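PDB 4Z9N: amino acid ABC transporter, periplasmic amino acid-binding protein from Brucella ovis, which binds glutathione in the periplasm and probably delivers it, or related amino-acid-like solutes, to an ABC transporter of the inner membrane. Local coordinates for residues T90-I93 with S94-T97; P67-A70 with K71-F74. All coordinates share one frame; numbering follows the deposited sequence. Where two conformers were deposited one is given.

Contact 1: residues T90-I93 with S94-T97. With NA (sodium ion), chain K; GSH (glutathione), chain U; EDO (1,2-ethanediol), chain V.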
loop_
_atom_site.group_PDB
_atom_site.type_symbol
_atom_site.label_atom_id
_atom_site.label_comp_id
_atom_site.label_asym_id
_atom_site.label_seq_id
_atom_site.Cartn_x
_atom_site.Cartn_y
_atom_site.Cartn_z
ATOM N N THR D 90 11.183 8.314 3.577
ATOM C CA THR D 90 10.405 8.087 2.364
ATOM C C THR D 90 10.733 6.749 1.687
ATOM O O THR D 90 11.892 6.406 1.481
ATOM C CB THR D 90 10.625 9.247 1.376
ATOM O OG1 THR D 90 10.189 10.468 1.985
ATOM C CG2 THR D 90 9.850 9.007 0.078
ATOM N N TRP D 91 9.693 5.980 1.385
ATOM C CA TRP D 91 9.804 4.789 0.536
ATOM C C TRP D 91 10.047 5.210 -0.912
ATOM O O TRP D 91 9.197 5.870 -1.516
ATOM C CB TRP D 91 8.514 3.975 0.628
ATOM C CG TRP D 91 8.516 2.600 0.001
ATOM C CD1 TRP D 91 9.414 2.056 -0.892
ATOM C CD2 TRP D 91 7.542 1.603 0.251
ATOM N NE1 TRP D 91 9.046 0.750 -1.190
ATOM C CE2 TRP D 91 7.887 0.467 -0.508
ATOM C CE3 TRP D 91 6.394 1.562 1.051
ATOM C CZ2 TRP D 91 7.131 -0.696 -0.475
ATOM C CZ3 TRP D 91 5.646 0.412 1.075
ATOM C CH2 TRP D 91 6.022 -0.709 0.328
ATOM N N THR D 92 11.200 4.838 -1.462
ATOM C CA THR D 92 11.519 5.094 -2.870
ATOM C C THR D 92 12.060 3.825 -3.479
ATOM O O THR D 92 12.514 2.933 -2.755
ATOM C CB THR D 92 12.593 6.184 -3.045
ATOM O OG1 THR D 92 13.864 5.655 -2.615
ATOM C CG2 THR D 92 12.248 7.424 -2.196
ATOM N N ILE D 93 12.081 3.743 -4.805
ATOM C CA ILE D 93 12.574 2.508 -5.400
ATOM C C ILE D 93 14.052 2.233 -5.044
ATOM O O ILE D 93 14.410 1.092 -4.775
ATOM C CB ILE D 93 12.359 2.490 -6.931
ATOM C CG1 ILE D 93 12.696 1.108 -7.497
ATOM C CG2 ILE D 93 13.188 3.565 -7.660
ATOM C CD1 ILE D 93 12.298 0.958 -8.962
ATOM N N SER D 94 14.891 3.264 -5.023
ATOM C CA SER D 94 16.312 3.047 -4.777
ATOM C C SER D 94 16.546 2.551 -3.348
ATOM O O SER D 94 17.440 1.738 -3.105
ATOM C CB SER D 94 17.120 4.321 -5.050
ATOM O OG SER D 94 16.691 5.414 -4.253
ATOM N N ARG D 95 15.731 3.013 -2.407
ATOM C CA ARG D 95 15.861 2.541 -1.031
ATOM C C ARG D 95 15.310 1.115 -0.890
ATOM O O ARG D 95 15.684 0.386 0.028
ATOM C CB ARG D 95 15.176 3.512 -0.072
ATOM C CG ARG D 95 15.883 4.856 -0.047
ATOM C CD ARG D 95 15.058 5.887 0.722
ATOM N NE ARG D 95 15.800 7.137 0.871
ATOM C CZ ARG D 95 15.326 8.198 1.527
ATOM N NH1 ARG D 95 14.119 8.146 2.071
ATOM N NH2 ARG D 95 16.055 9.299 1.639
ATOM N N ASP D 96 14.471 0.706 -1.839
ATOM C CA ASP D 96 13.839 -0.620 -1.830
ATOM C C ASP D 96 14.742 -1.663 -2.504
ATOM O O ASP D 96 14.705 -2.856 -2.180
ATOM C CB ASP D 96 12.477 -0.533 -2.554
ATOM C CG ASP D 96 11.459 -1.582 -2.099
ATOM O OD1 ASP D 96 11.729 -2.410 -1.194
ATOM O OD2 ASP D 96 10.328 -1.528 -2.645
ATOM N N THR D 97 15.579 -1.213 -3.434
ATOM C CA THR D 97 16.328 -2.149 -4.271
ATOM C C THR D 97 17.824 -2.212 -3.995
ATOM O O THR D 97 18.458 -3.215 -4.288
ATOM C CB THR D 97 16.193 -1.798 -5.758
ATOM O OG1 THR D 97 16.664 -0.460 -5.971
ATOM C CG2 THR D 97 14.743 -1.901 -6.183
HETATM NA NA NA K . 13.281 -4.300 -1.059
HETATM N N1 GSH U . 11.388 12.082 4.146
HETATM C CA1 GSH U . 12.666 12.617 3.675
HETATM C C1 GSH U . 13.621 11.450 3.436
HETATM O O11 GSH U . 14.735 11.673 2.886
HETATM O O12 GSH U . 13.312 10.278 3.788
HETATM C CB1 GSH U . 13.311 13.561 4.704
HETATM C CG1 GSH U . 13.549 12.784 6.013
HETATM C CD1 GSH U . 14.413 13.634 6.938
HETATM O OE1 GSH U . 15.447 13.233 7.376
HETATM N N2 GSH U . 13.937 14.952 7.285
HETATM C CA2 GSH U . 14.775 15.767 8.145
HETATM C C2 GSH U . 14.969 15.137 9.533
HETATM O O2 GSH U . 14.259 14.296 9.983
HETATM C CB2 GSH U . 14.251 17.206 8.195
HETATM S SG2 GSH U . 12.687 17.340 9.105
HETATM N N3 GSH U . 16.122 15.583 10.286
HETATM C CA3 GSH U . 16.379 15.037 11.590
HETATM C C3 GSH U . 17.827 14.548 11.632
HETATM O O31 GSH U . 18.333 14.256 12.747
HETATM O O32 GSH U . 18.502 14.422 10.564
HETATM C C1 EDO V . 18.006 10.230 -1.047
HETATM O O1 EDO V . 18.502 10.053 0.287
HETATM C C2 EDO V . 18.299 9.006 -1.908
HETATM O O2 EDO V . 17.828 7.806 -1.282
HETATM O O HOH W 1 15.749 7.607 -2.897
#
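Thr90 O takes a hydrogen bond from Arg95 NH1 at 2.9 Å. The donor lies in the carbonyl plane, on a lone pair. Thr90 also reaches bound glutathione. Its backbone N gives a nearly straight bond to O12, and its OG1 accepts from the ligand's N1 while also bonded to Glu211. Arg95 grips the same carboxylate. Arg95 NH1 bonds to glutathione O12 at 2.9 Å and Arg95 NH2 to glutathione O11 at 3.0 Å. The chain of Arg95 is extended from CG to NE, which carries the guanidinium from the helix start back to Thr90.

Trp91 turns its indole toward Asp96. Trp91 NE1 gives a bond to Asp96 OD2 at 3.0 Å. The oxygen lies in the indole plane, while the N-H comes from above the carboxylate plane, and the two planes stand 82° apart. Asp96 CG is anti to the backbone N (chi1 -154°). In this position OD1, together with the backbone O, binds the sodium ion. OD2 also meets Arg229 and Trp230 of the second subunit, which contributes Asp226 to the same metal site.

Thr92 is the N-cap of helix 93-97. Thr92 OG1 accepts from Arg95 N at 3.2 Å, so the cap and the ligand-binding arginine belong to one turn. Such a pocket arginine that grips the alpha-carboxylate is a familiar feature of family 3 solute-binding proteins. A water joins Thr92 OG1 to Ser94 OG and to an ethanediol molecule, probably from the crystallisation liquor. Ser94 OG is also hydrogen-bonded to Arg328 O of the second subunit. The ethanediol also bonds to Arg95 NE and NH2.

Ile93 O accepts from Asp96 N at 3.0 Å and weakly from Thr97 N. Ile93 CG1 and Thr97 CG2 touch at 3.9 Å.

Contact 2: residues P67-A70 with K71-F74. With GSH (glutathione), chain U.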
loop_
_atom_site.group_PDB
_atom_site.type_symbol
_atom_site.label_atom_id
_atom_site.label_comp_id
_atom_site.label_asym_id
_atom_site.label_seq_id
_atom_site.Cartn_x
_atom_site.Cartn_y
_atom_site.Cartn_z
ATOM N N PRO D 67 18.379 7.528 18.439
ATOM C CA PRO D 67 18.239 8.703 17.570
ATOM C C PRO D 67 19.238 8.647 16.417
ATOM O O PRO D 67 20.400 8.314 16.640
ATOM C CB PRO D 67 18.533 9.876 18.504
ATOM C CG PRO D 67 19.417 9.292 19.571
ATOM C CD PRO D 67 18.942 7.865 19.758
ATOM N N LEU D 68 18.760 8.955 15.211
ATOM C CA LEU D 68 19.532 8.859 13.977
ATOM C C LEU D 68 19.336 10.071 13.052
ATOM O O LEU D 68 18.208 10.433 12.722
ATOM C CB LEU D 68 19.170 7.560 13.230
ATOM C CG LEU D 68 19.307 6.231 13.982
ATOM C CD1 LEU D 68 18.555 5.077 13.332
ATOM C CD2 LEU D 68 20.791 5.895 14.057
ATOM N N ASN D 69 20.433 10.695 12.621
ATOM C CA ASN D 69 20.296 11.785 11.658
ATOM C C ASN D 69 20.082 11.193 10.267
ATOM O O ASN D 69 20.113 9.967 10.087
ATOM C CB ASN D 69 21.505 12.752 11.708
ATOM C CG ASN D 69 22.801 12.150 11.190
ATOM O OD1 ASN D 69 22.821 11.408 10.222
ATOM N ND2 ASN D 69 23.914 12.492 11.854
ATOM N N ALA D 70 19.848 12.058 9.287
ATOM C CA ALA D 70 19.393 11.615 7.974
ATOM C C ALA D 70 20.419 10.709 7.295
ATOM O O ALA D 70 20.075 9.868 6.454
ATOM C CB ALA D 70 19.089 12.823 7.098
ATOM N N LYS D 71 21.682 10.894 7.666
ATOM C CA LYS D 71 22.781 10.178 7.031
ATOM C C LYS D 71 23.148 8.834 7.671
ATOM O O LYS D 71 23.755 7.989 7.027
ATOM C CB LYS D 71 24.010 11.072 7.004
ATOM C CG LYS D 71 23.960 12.117 5.915
ATOM C CD LYS D 71 25.267 12.884 5.851
ATOM C CE LYS D 71 25.582 13.275 4.417
ATOM N NZ LYS D 71 26.948 13.853 4.302
ATOM N N GLU D 72 22.788 8.620 8.928
ATOM C CA GLU D 72 23.201 7.387 9.585
ATOM C C GLU D 72 22.044 6.397 9.730
ATOM O O GLU D 72 22.244 5.262 10.152
ATOM C CB GLU D 72 23.810 7.704 10.951
ATOM C CG GLU D 72 22.834 8.337 11.902
ATOM C CD GLU D 72 23.513 9.082 13.045
ATOM O OE1 GLU D 72 24.740 8.946 13.223
ATOM O OE2 GLU D 72 22.806 9.804 13.770
ATOM N N ARG D 73 20.837 6.815 9.365
ATOM C CA ARG D 73 19.649 5.998 9.645
ATOM C C ARG D 73 19.647 4.642 8.925
ATOM O O ARG D 73 19.256 3.625 9.507
ATOM C CB ARG D 73 18.373 6.775 9.292
ATOM C CG ARG D 73 18.356 7.338 7.857
ATOM C CD ARG D 73 17.099 8.164 7.557
ATOM N NE ARG D 73 17.348 9.067 6.427
ATOM C CZ ARG D 73 16.410 9.614 5.653
ATOM N NH1 ARG D 73 15.120 9.336 5.837
ATOM N NH2 ARG D 73 16.773 10.433 4.673
ATOM N N PHE D 74 20.077 4.597 7.664
ATOM C CA PHE D 74 19.994 3.318 6.953
ATOM C C PHE D 74 21.091 2.349 7.440
ATOM O O PHE D 74 20.847 1.149 7.564
ATOM C CB PHE D 74 20.064 3.539 5.434
ATOM C CG PHE D 74 18.960 4.408 4.919
ATOM C CD1 PHE D 74 17.640 3.985 5.002
ATOM C CD2 PHE D 74 19.239 5.682 4.430
ATOM C CE1 PHE D 74 16.598 4.791 4.556
ATOM C CE2 PHE D 74 18.220 6.503 3.977
ATOM C CZ PHE D 74 16.889 6.066 4.041
HETATM N N1 GSH U . 11.388 12.082 4.146
HETATM C CA1 GSH U . 12.666 12.617 3.675
HETATM C C1 GSH U . 13.621 11.450 3.436
HETATM O O11 GSH U . 14.735 11.673 2.886
HETATM O O12 GSH U . 13.312 10.278 3.788
HETATM C CB1 GSH U . 13.311 13.561 4.704
HETATM C CG1 GSH U . 13.549 12.784 6.013
HETATM C CD1 GSH U . 14.413 13.634 6.938
HETATM O OE1 GSH U . 15.447 13.233 7.376
HETATM N N2 GSH U . 13.937 14.952 7.285
HETATM C CA2 GSH U . 14.775 15.767 8.145
HETATM C C2 GSH U . 14.969 15.137 9.533
HETATM O O2 GSH U . 14.259 14.296 9.983
HETATM C CB2 GSH U . 14.251 17.206 8.195
HETATM S SG2 GSH U . 12.687 17.340 9.105
HETATM N N3 GSH U . 16.122 15.583 10.286
HETATM C CA3 GSH U . 16.379 15.037 11.590
HETATM C C3 GSH U . 17.827 14.548 11.632
HETATM O O31 GSH U . 18.333 14.256 12.747
HETATM O O32 GSH U . 18.502 14.422 10.564
#
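Asn69 and Glu72 lay their amide and carboxylate one over the other, with planes only 3° apart. The stack accompanies a hydrogen bond that runs back to the main chain. Asn69 N gives a nearly straight bond to Glu72 OE2 at 2.8 Å, on the anti side of the carboxylate. Glu72 CG sits between its backbone N and carbonyl carbon (chi1 63°), and the chain beyond is extended, which brings OE2 to this N-H. Glu72 CG also touches Leu68 CD2 at 3.8 Å.

Asn69 answers in the other direction. Asn69 OD1 accepts from Lys71 N at 2.8 Å and weakly from Glu72 N. Asn69 O takes Glu72 N at 3.2 Å and, weakly, Arg73 N. The bond to Lys71 N makes an Asx turn, where the chain passes from strand 63-67 toward helix 73-78. Lys71 sends its amine away to a salt bridge with Glu164.

Arg73 folds back over this turn. Arg73 NE bonds to Ala70 O at 2.8 Å, close to the guanidinium plane. NH1 and NH2 then meet O12 and O11 of glutathione. The ligand's OE1 lies over one guanidinium face and Phe74 CZ over the opposite face, both offset toward the rim. NH1 also bonds to Thr89, and NH2 to Gly140. At the far end of the ligand, Ala70 N makes a weak bond to O32.

One turn therefore serves both ends of glutathione. The bond to Ala70 O, with those to the ligand, Thr89 and Gly140, would hold the guanidinium in one orientation. The positive charge of Arg73 probably offsets the negative charge of the ligand carboxylate.

Overall arrangement
Contact 2 precedes contact 1 in the chain, and their centres lie about 16 Å apart. They meet at the glutathione pocket. The two arginines come from the starts of different helices, 73-78 and 93-97, and converge on one ligand carboxylate. Arg95 NH2 and Arg73 NH2 are 3.3 Å apart, a closeness that the shared anion would be expected to balance. Phe74 CZ packs against Arg95 NE at 3.5 Å, so Phe74 packs against both guanidinium groups. The contacts differ away from the ligand. Residues 90-97 extend to a sodium site shared with the second subunit, while residues 67-74 touch no other protein chain of the assembly.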